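Long-range contact in serine-pyruvate aminotransferase (AgxT) (Sulfolobus solfataricus, PDB 3ZRQ), which probably transfers amino groups from serine to pyruvate and from alanine to glyoxylate, as a pyridoxal-phosphate-dependent class-V aminotransferase: residues N85-D90 / E137-V142. Sequence-based numbering, arbitrary orientation.
Sequences NGVFGD and ETSTGV. With PMP (4'-deoxy-4'-aminopyridoxal-5'-phosphate), chain C.
E137, at the end of strand 136-137, reaches to the first turn of helix 87-96. Its CB packs on N85 CB at 4.0 Å, and CG, anti to the backbone N (chi1 171°), runs on against the N85 carbonyl. A bend at chi2 then turns the carboxylate toward the backbone amides of the first helical turn. OE2 receives F88 N at 3.1 Å in a nearly straight bond (175°), and OE1 takes G89 N at 3.0 Å; both donors come in on the syn side, slightly out of the carboxylate plane. From the anti side S139 OG donates to OE2 at 2.6 Å, joined by S139 N, which gives that oxygen three donors. Water 2 links OE1 to N85 N. With an alanine here, the amides of F88 and G89 would probably lose their carboxylate acceptor and S139 OG would be set free to turn. S139 CB also touches V87 CG2 (3.6 Å). Next door, T138 OG1 makes a very short hydrogen bond to PMP O3 (2.4 Å). A buried glutamate carboxylate thus ties helix 87-96 to the loop at 137-142 in the cofactor pocket, where the F88 ring lies face-on over the PMP pyridine ring, as is familiar from fold-type I aminotransferases, with V87 CG1 over its other face.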
# COMPACT_ATOMS: atom_id res chain seq x y z
N ASN A 85 9.91 -0.78 39.73
CA ASN A 85 9.11 -1.98 39.95
C ASN A 85 9.57 -3.18 39.15
O ASN A 85 8.97 -4.25 39.25
CB ASN A 85 7.63 -1.66 39.69
CG ASN A 85 7.12 -0.64 40.66
OD1 ASN A 85 7.56 -0.64 41.84
ND2 ASN A 85 6.23 0.26 40.20
N GLY A 86 10.64 -3.02 38.37
CA GLY A 86 11.19 -4.14 37.63
C GLY A 86 12.13 -3.70 36.51
O GLY A 86 12.79 -2.68 36.63
N VAL A 87 12.16 -4.47 35.43
CA VAL A 87 13.15 -4.32 34.33
C VAL A 87 13.29 -2.88 33.80
O VAL A 87 14.42 -2.37 33.64
CB VAL A 87 12.78 -5.29 33.14
CG1 VAL A 87 13.67 -5.04 31.93
CG2 VAL A 87 12.91 -6.72 33.58
N PHE A 88 12.16 -2.22 33.56
CA PHE A 88 12.20 -0.89 32.92
C PHE A 88 12.40 0.23 33.90
O PHE A 88 12.94 1.27 33.55
CB PHE A 88 11.01 -0.71 31.95
CG PHE A 88 11.10 -1.68 30.79
CD1 PHE A 88 12.03 -1.46 29.77
CD2 PHE A 88 10.34 -2.86 30.77
CE1 PHE A 88 12.19 -2.38 28.73
CE2 PHE A 88 10.49 -3.79 29.74
CZ PHE A 88 11.41 -3.53 28.71
N GLY A 89 12.00 0.01 35.15
CA GLY A 89 12.48 0.88 36.22
C GLY A 89 13.98 0.79 36.38
O GLY A 89 14.64 1.83 36.51
N ASP A 90 14.54 -0.44 36.30
CA ASP A 90 15.98 -0.63 36.40
C ASP A 90 16.74 0.01 35.21
O ASP A 90 17.88 0.42 35.37
CB ASP A 90 16.34 -2.13 36.52
CG ASP A 90 15.88 -2.74 37.83
OD1 ASP A 90 15.52 -2.00 38.77
OD2 ASP A 90 15.82 -3.97 37.93
N GLU A 137 4.94 -0.95 34.49
CA GLU A 137 6.13 -1.77 34.39
C GLU A 137 5.84 -3.00 33.54
O GLU A 137 5.21 -3.97 33.99
CB GLU A 137 6.63 -2.16 35.80
CG GLU A 137 7.75 -3.21 35.83
CD GLU A 137 8.98 -2.73 35.02
OE1 GLU A 137 9.45 -1.60 35.30
OE2 GLU A 137 9.42 -3.48 34.12
N THR A 138 6.35 -2.99 32.31
CA THR A 138 5.98 -3.95 31.28
C THR A 138 6.40 -5.37 31.63
O THR A 138 5.72 -6.33 31.22
CB THR A 138 6.59 -3.54 29.90
OG1 THR A 138 6.35 -2.14 29.69
CG2 THR A 138 5.99 -4.32 28.74
N SER A 139 7.49 -5.53 32.39
CA SER A 139 7.94 -6.88 32.73
C SER A 139 6.95 -7.65 33.63
O SER A 139 6.90 -8.87 33.59
CB SER A 139 9.32 -6.86 33.41
OG SER A 139 9.30 -6.02 34.56
N THR A 140 6.13 -6.93 34.39
CA THR A 140 5.28 -7.59 35.40
C THR A 140 3.81 -7.23 35.26
O THR A 140 2.97 -7.82 35.92
CB THR A 140 5.71 -7.22 36.84
OG1 THR A 140 5.63 -5.81 37.00
CG2 THR A 140 7.09 -7.70 37.16
N GLY A 141 3.49 -6.26 34.40
CA GLY A 141 2.12 -5.77 34.23
C GLY A 141 1.61 -4.93 35.39
O GLY A 141 0.41 -4.82 35.59
N VAL A 142 2.53 -4.33 36.14
CA VAL A 142 2.18 -3.56 37.35
C VAL A 142 2.12 -2.06 37.08
O VAL A 142 3.09 -1.45 36.59
CB VAL A 142 3.17 -3.88 38.48
CG1 VAL A 142 2.96 -2.95 39.68
CG2 VAL A 142 3.02 -5.31 38.92
N1 PMP C . 9.87 1.60 29.33
C2 PMP C . 8.98 0.57 29.31
C2A PMP C . 7.95 0.54 30.41
C3 PMP C . 8.94 -0.32 28.24
O3 PMP C . 7.94 -1.24 28.19
C4 PMP C . 9.96 -0.24 27.28
C4A PMP C . 10.19 -1.34 26.28
N4A PMP C . 9.01 -1.65 25.59
C5 PMP C . 10.88 0.82 27.33
C6 PMP C . 10.83 1.73 28.38
C5A PMP C . 11.95 1.04 26.27
O4P PMP C . 11.28 1.40 25.06
P PMP C . 12.01 1.12 23.65
O1P PMP C . 12.19 -0.37 23.45
O2P PMP C . 13.36 1.82 23.65
O3P PMP C . 11.09 1.72 22.62
O HOH W 1 6.33 -5.19 39.68
O HOH W 2 9.59 0.04 37.18
O HOH W 3 5.22 0.39 37.54